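Local structure of alpha-ketoglutarate-dependent non-heme iron oxygenase EasH (Aspergillus japonicus, 5M0T) at the interface of chains A and B. The protein oxidises an ergot-alkaloid intermediate on the way to cycloclavine, using non-heme iron(II) and 2-oxoglutarate as cosubstrate. Coordinates in Å, arbitrary orientation; residue numbers count along the deposited sequence, not the author numbering. Chains: chain A/B, Alpha-ketoglutarate-dependent non-heme iron oxygenase EasH.

Two copies of EasH face each other across a two-fold axis in the deposited assembly, and each contact has a twin with the chains exchanged. Contacts 2 and 3 are neighbours, the centres of their C-alpha atoms about 8 Å apart, and share A:Ser79, A:Glu238 and B:Asp275; together they receive the 273-276 loop of chain B. Between the same centres, contact 1 lies about 33 Å from contact 2 and 27 Å from contact 3, yet uses the same C-terminal region, 268-278, now of chain A. This reciprocal exchange would tie the copies together at separate places, although the structure alone does not establish a solution dimer.

Contact 1: the interface of chains A and B. Residues chain A 268-270, 276, 278; chain B 63-67.
A:Gly268 and B:Tyr66 meet through their main chains in a patch of the two-fold interface where 268-270 of one copy docks on the start of helix 66-71 of the other, probably helping to join them. The backbone N of B:Tyr66 donates to O of A:Gly268 over 2.9 Å; the amide is tilted 27° from the carbonyl plane, and the bond is bent at the hydrogen. A:Val269 lies alongside the tyrosine, the side chains pointing the same way. Its CG2 branch, anti to the carbonyl carbon, packs 3.6 Å from CB of B:Tyr66 and touches CG at the root of the ring, while the phenol reaches away from the contact. B:Gln67 crosses A:Val269 at about a right angle, and its bend at chi2 (71°) brings the terminal amide to the backbone of A:Asp270, where OE1 accepts a weak bond from the peptide N over 3.2 Å. The amide crowds O of A:Asp270, with NE2 2.8 Å and OE1 3.1 Å away but no hydrogen bond, so its orientation is doubtful.

Just before the helix, CB of B:Ser65 packs 3.5 Å from CG of the A:Asp270 carboxylate. Its hydroxyl is turned to water 1: with chi1 at 65°, OG sits between the backbone N and the carbonyl carbon, 3.0 Å from the water. That water adds an indirect link between the chains: it makes a weak contact with OD2 of A:Asp270, and its oxygen stands 2.7 Å from the carbonyl O of A:Leu276.

Contact 2: the interface of chains A and B. Residues chain A 57, 59, 76-79, 118, 238; chain B 275-276.
B:Asp275 and B:Leu276 enter chain A with positive phi at both residues, a tight turn that presents the two side chains to the end of strand 75-77 and the loop after it. The carboxylate of B:Asp275 is gripped at both oxygens. OD1 accepts the backbone N of A:Ser78 at 2.6 Å, met nearly along its C-O axis, while OD2 forms a salt bridge with NZ of A:Lys57 at 2.5 Å. The lysine and aspartate reach tip to tip, the lysine amino group (NZ) approaching OD2 on the syn side but 29° out of the carboxylate plane. NZ also donates to the carbonyl O of A:Gln76, 3.1 Å away, which helps place it, and the pairing would be expected to favour a charged carboxylate. At the root of the aspartate, its backbone N donates to OG of A:Ser79 over 3.1 Å.

B:Leu276 crosses A:Trp59 at about a right angle, and its CB meets the indole at the edge, in plane, 3.6 Å from CZ3. With CG anti to the carbonyl carbon (chi1 -52°), the isobutyl group lies against A:Ser78, whose CB is 3.7 Å from CG. The hydroxyl of A:Ser78 is engaged within its own chain, donating to OE1 of A:Gln76 at 2.8 Å and pairing with OG of A:Ser118. The receiving site thus joins strand 75-77 to loop residues from 57-59 and the break between strands 112-117 and 119-122.

Contact 3: the interface of chains A and B. Residues chain A 79, 82-83, 238-239, 242; chain B 273-275, 283.
The loop 273-275 of chain B runs alongside two loop segments of chain A, B:Thr273 facing 238-239, which leads into the 3-10 helix 240-242, and B:Asp275 facing A:Ser79 in the segment 79-83. B:Thr273 and A:Glu238 form a parallel beta bridge, in which the backbone N of A:Ala239 donates to O of B:Thr273 over 2.8 Å. This bond is almost straight, 179° at the hydrogen, and lies in the carbonyl plane. Two residues further on, on the same side, the A:Ser79 hydroxyl accepts from the amide of B:Asp275.

Between these bonds projects B:Tyr274, whose chi1 of 175°, CG anti to the backbone N, turns the ring toward A:Leu82 and A:Ala242. The CD1-CE1 side of the ring carries the apolar contacts: CD1 lies 3.7 Å from CB of A:Ala242, which stands off the ring plane, and CE1 lies 3.7 Å from CD1 of A:Leu82, whose side chain meets the tyrosine at about a right angle. Further out, the phenol O approaches CZ at the tip of A:Phe83, 3.6 Å away, where the two side chains cross obliquely. That phenyl ring is backed within chain A by CB of A:Leu82, centred 4.0 Å above one face. CB of A:Ala242 is also 4.2 Å from CG2 of B:Ile283, a loose contact. Hydrogen bonds from the segment's main chain, one to a backbone amide and one to a serine hydroxyl, probably set its register while the tyrosine supplies an apolar anchor, and the site probably helps hold the partner's C-terminal region in place.

Contact 1: the interface of chains A and B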
# COMPACT_ATOMS: atom_id res chain seq x y z
N GLY A 268 -5.47 -12.48 6.00
CA GLY A 268 -6.46 -12.44 7.08
C GLY A 268 -6.65 -11.09 7.74
O GLY A 268 -7.57 -10.93 8.53
N VAL A 269 -5.80 -10.12 7.40
CA VAL A 269 -5.85 -8.77 7.94
C VAL A 269 -6.66 -7.95 6.96
O VAL A 269 -6.27 -7.85 5.80
CB VAL A 269 -4.43 -8.12 8.07
CG1 VAL A 269 -4.51 -6.76 8.76
CG2 VAL A 269 -3.44 -9.03 8.78
N ASP A 270 -7.78 -7.38 7.39
CA ASP A 270 -8.54 -6.50 6.53
C ASP A 270 -7.86 -5.16 6.50
O ASP A 270 -7.62 -4.58 7.55
CB ASP A 270 -10.00 -6.34 7.00
CG ASP A 270 -10.89 -7.51 6.61
OD1 ASP A 270 -10.44 -8.38 5.84
OD2 ASP A 270 -12.04 -7.56 7.07
N LEU A 276 -12.32 0.61 10.13
CA LEU A 276 -11.81 -0.76 10.36
C LEU A 276 -12.76 -1.91 9.92
O LEU A 276 -12.38 -3.08 10.01
CB LEU A 276 -11.38 -0.95 11.82
CG LEU A 276 -10.41 0.09 12.37
CD1 LEU A 276 -10.16 -0.15 13.85
CD2 LEU A 276 -9.08 0.07 11.62
N ASP A 278 -15.70 -3.28 6.73
CA ASP A 278 -15.79 -3.36 5.26
C ASP A 278 -16.05 -1.99 4.61
O ASP A 278 -16.91 -1.24 5.06
CB ASP A 278 -16.90 -4.35 4.88
CG ASP A 278 -16.98 -4.60 3.39
OD1 ASP A 278 -16.02 -5.19 2.85
OD2 ASP A 278 -18.00 -4.24 2.75
N GLN B 63 -16.88 -9.89 11.42
CA GLN B 63 -15.92 -9.42 10.40
C GLN B 63 -14.92 -10.48 9.93
O GLN B 63 -14.45 -10.42 8.79
CB GLN B 63 -15.13 -8.19 10.90
CG GLN B 63 -15.97 -7.04 11.46
CD GLN B 63 -16.94 -6.45 10.45
OE1 GLN B 63 -16.55 -6.06 9.35
NE2 GLN B 63 -18.20 -6.36 10.83
N LYS B 64 -14.57 -11.43 10.81
CA LYS B 64 -13.65 -12.55 10.49
C LYS B 64 -12.26 -12.06 10.00
O LYS B 64 -11.70 -12.60 9.04
CB LYS B 64 -14.27 -13.52 9.45
CG LYS B 64 -15.56 -14.22 9.86
CD LYS B 64 -16.21 -14.97 8.69
CE LYS B 64 -15.37 -16.16 8.24
NZ LYS B 64 -16.05 -17.01 7.22
N SER B 65 -11.72 -11.06 10.69
CA SER B 65 -10.45 -10.40 10.32
C SER B 65 -9.42 -10.35 11.47
O SER B 65 -9.74 -10.71 12.61
CB SER B 65 -10.72 -8.98 9.79
OG SER B 65 -11.25 -8.13 10.80
N TYR B 66 -8.20 -9.92 11.14
CA TYR B 66 -7.15 -9.65 12.14
C TYR B 66 -7.58 -8.54 13.10
O TYR B 66 -7.36 -8.63 14.31
CB TYR B 66 -5.82 -9.27 11.45
CG TYR B 66 -4.55 -9.48 12.26
CD1 TYR B 66 -4.10 -10.77 12.57
CD2 TYR B 66 -3.76 -8.39 12.68
CE1 TYR B 66 -2.93 -10.98 13.28
CE2 TYR B 66 -2.57 -8.59 13.38
CZ TYR B 66 -2.17 -9.89 13.68
OH TYR B 66 -1.03 -10.14 14.41
N GLN B 67 -8.21 -7.49 12.55
CA GLN B 67 -8.78 -6.39 13.34
C GLN B 67 -9.69 -6.92 14.46
O GLN B 67 -9.50 -6.60 15.63
CB GLN B 67 -9.58 -5.41 12.46
CG GLN B 67 -8.74 -4.31 11.81
CD GLN B 67 -7.82 -4.79 10.70
OE1 GLN B 67 -7.84 -5.95 10.31
NE2 GLN B 67 -7.02 -3.89 10.18
O HOH W 1 -12.79 -5.78 9.88

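Contact 2: the interface of chains A and B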
# COMPACT_ATOMS: atom_id res chain seq x y z
N LYS A 57 -0.32 11.00 -24.96
CA LYS A 57 0.64 12.11 -25.05
C LYS A 57 2.04 11.76 -24.52
O LYS A 57 2.27 10.69 -23.97
CB LYS A 57 0.08 13.40 -24.37
CG LYS A 57 0.26 13.52 -22.86
CD LYS A 57 -0.30 12.34 -22.09
CE LYS A 57 -0.10 12.56 -20.60
NZ LYS A 57 0.04 11.26 -19.90
N TRP A 59 5.47 11.84 -22.18
CA TRP A 59 5.82 11.94 -20.76
C TRP A 59 6.41 13.33 -20.44
O TRP A 59 7.40 13.74 -21.06
CB TRP A 59 6.82 10.85 -20.36
CG TRP A 59 7.35 10.99 -18.95
CD1 TRP A 59 8.46 11.68 -18.54
CD2 TRP A 59 6.78 10.43 -17.76
NE1 TRP A 59 8.61 11.60 -17.18
CE2 TRP A 59 7.59 10.83 -16.67
CE3 TRP A 59 5.65 9.64 -17.50
CZ2 TRP A 59 7.32 10.46 -15.35
CZ3 TRP A 59 5.37 9.27 -16.20
CH2 TRP A 59 6.20 9.68 -15.13
N GLN A 76 3.00 7.74 -23.11
CA GLN A 76 2.31 6.95 -22.09
C GLN A 76 0.97 7.55 -21.66
O GLN A 76 0.81 8.77 -21.61
CB GLN A 76 3.22 6.68 -20.87
CG GLN A 76 3.54 7.87 -19.95
CD GLN A 76 2.50 8.16 -18.85
OE1 GLN A 76 1.78 7.27 -18.40
NE2 GLN A 76 2.44 9.41 -18.42
N LEU A 77 0.02 6.66 -21.39
CA LEU A 77 -1.23 6.99 -20.72
C LEU A 77 -1.41 5.96 -19.62
O LEU A 77 -1.26 4.78 -19.87
CB LEU A 77 -2.40 6.89 -21.70
CG LEU A 77 -3.81 7.18 -21.14
CD1 LEU A 77 -3.96 8.64 -20.73
CD2 LEU A 77 -4.86 6.76 -22.15
N SER A 78 -1.73 6.42 -18.41
CA SER A 78 -1.97 5.56 -17.26
C SER A 78 -3.33 5.89 -16.63
O SER A 78 -4.12 6.60 -17.22
CB SER A 78 -0.81 5.69 -16.29
OG SER A 78 0.39 5.29 -16.93
N SER A 79 -3.63 5.35 -15.45
CA SER A 79 -4.98 5.46 -14.85
C SER A 79 -6.08 5.14 -15.90
O SER A 79 -7.00 5.93 -16.15
CB SER A 79 -5.16 6.85 -14.23
OG SER A 79 -4.12 7.12 -13.29
N SER A 118 -0.61 0.96 -18.15
CA SER A 118 -0.30 2.00 -19.11
C SER A 118 -0.40 1.47 -20.51
O SER A 118 -0.28 0.27 -20.73
CB SER A 118 1.12 2.56 -18.89
OG SER A 118 1.38 2.81 -17.51
N GLU A 238 -0.82 3.85 -8.84
CA GLU A 238 -1.94 4.68 -9.28
C GLU A 238 -3.00 4.83 -8.20
O GLU A 238 -3.50 3.82 -7.69
CB GLU A 238 -2.58 4.09 -10.52
CG GLU A 238 -1.67 4.17 -11.74
CD GLU A 238 -2.24 3.46 -12.95
OE1 GLU A 238 -3.43 3.03 -12.90
OE2 GLU A 238 -1.49 3.31 -13.94
N ASP B 275 -1.91 9.27 -13.36
CA ASP B 275 -1.23 9.10 -14.63
C ASP B 275 0.30 8.99 -14.46
O ASP B 275 1.05 9.42 -15.33
CB ASP B 275 -1.60 10.26 -15.57
CG ASP B 275 -1.37 9.94 -17.03
OD1 ASP B 275 -1.14 8.77 -17.39
OD2 ASP B 275 -1.41 10.87 -17.85
N LEU B 276 0.74 8.42 -13.33
CA LEU B 276 2.16 8.33 -12.95
C LEU B 276 2.84 9.67 -12.57
O LEU B 276 4.02 9.68 -12.19
CB LEU B 276 2.97 7.62 -14.04
CG LEU B 276 2.45 6.26 -14.52
CD1 LEU B 276 3.24 5.79 -15.73
CD2 LEU B 276 2.51 5.25 -13.39

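Contact 3: the interface of chains A and B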
# COMPACT_ATOMS: atom_id res chain seq x y z
N SER A 79 -3.63 5.35 -15.45
CA SER A 79 -4.98 5.46 -14.85
C SER A 79 -6.08 5.14 -15.90
O SER A 79 -7.00 5.93 -16.15
CB SER A 79 -5.16 6.85 -14.23
OG SER A 79 -4.12 7.12 -13.29
N LEU A 82 -10.03 5.12 -15.91
CA LEU A 82 -10.70 6.39 -16.21
C LEU A 82 -11.05 6.54 -17.70
O LEU A 82 -11.98 7.28 -18.03
CB LEU A 82 -9.83 7.58 -15.77
CG LEU A 82 -10.55 8.61 -14.90
CD1 LEU A 82 -9.53 9.65 -14.46
CD2 LEU A 82 -11.75 9.27 -15.58
N PHE A 83 -10.34 5.84 -18.57
CA PHE A 83 -10.42 6.04 -20.03
C PHE A 83 -10.98 4.87 -20.84
O PHE A 83 -11.31 5.06 -22.01
CB PHE A 83 -9.04 6.42 -20.57
CG PHE A 83 -8.39 7.56 -19.83
CD1 PHE A 83 -8.85 8.87 -19.99
CD2 PHE A 83 -7.31 7.35 -18.97
CE1 PHE A 83 -8.27 9.93 -19.32
CE2 PHE A 83 -6.72 8.41 -18.28
CZ PHE A 83 -7.20 9.71 -18.47
N GLU A 238 -0.82 3.85 -8.84
CA GLU A 238 -1.94 4.68 -9.28
C GLU A 238 -3.00 4.83 -8.20
O GLU A 238 -3.50 3.82 -7.69
CB GLU A 238 -2.58 4.09 -10.52
CG GLU A 238 -1.67 4.17 -11.74
CD GLU A 238 -2.24 3.46 -12.95
OE1 GLU A 238 -3.43 3.03 -12.90
OE2 GLU A 238 -1.49 3.31 -13.94
N ALA A 239 -3.34 6.07 -7.87
CA ALA A 239 -4.25 6.38 -6.77
C ALA A 239 -5.70 6.13 -7.15
O ALA A 239 -6.15 6.57 -8.19
CB ALA A 239 -4.08 7.82 -6.31
N ALA A 242 -8.43 9.15 -7.60
CA ALA A 242 -8.64 9.82 -8.90
C ALA A 242 -9.93 9.40 -9.61
O ALA A 242 -10.43 10.13 -10.46
CB ALA A 242 -7.44 9.58 -9.82
N THR B 273 -0.18 8.07 -7.51
CA THR B 273 -0.10 9.08 -8.54
C THR B 273 -1.38 9.13 -9.38
O THR B 273 -2.22 8.23 -9.32
CB THR B 273 1.07 8.74 -9.47
OG1 THR B 273 0.78 7.51 -10.14
CG2 THR B 273 2.36 8.59 -8.66
N TYR B 274 -1.51 10.21 -10.15
CA TYR B 274 -2.46 10.29 -11.24
C TYR B 274 -1.66 10.27 -12.53
O TYR B 274 -0.83 11.14 -12.74
CB TYR B 274 -3.31 11.56 -11.18
CG TYR B 274 -4.21 11.68 -12.38
CD1 TYR B 274 -5.31 10.84 -12.54
CD2 TYR B 274 -3.95 12.62 -13.38
CE1 TYR B 274 -6.11 10.92 -13.65
CE2 TYR B 274 -4.77 12.72 -14.49
CZ TYR B 274 -5.84 11.86 -14.63
OH TYR B 274 -6.66 11.95 -15.73
N ASP B 275 -1.91 9.27 -13.36
CA ASP B 275 -1.23 9.10 -14.63
C ASP B 275 0.30 8.99 -14.46
O ASP B 275 1.05 9.42 -15.33
CB ASP B 275 -1.60 10.26 -15.57
CG ASP B 275 -1.37 9.94 -17.03
OD1 ASP B 275 -1.14 8.77 -17.39
OD2 ASP B 275 -1.41 10.87 -17.85
N ILE B 283 -5.49 15.98 -10.41
CA ILE B 283 -6.91 16.10 -10.04
C ILE B 283 -7.32 17.52 -9.63
O ILE B 283 -8.47 17.73 -9.29
CB ILE B 283 -7.31 15.10 -8.91
CG1 ILE B 283 -6.69 15.46 -7.54
CG2 ILE B 283 -6.94 13.69 -9.32
CD1 ILE B 283 -7.04 14.49 -6.43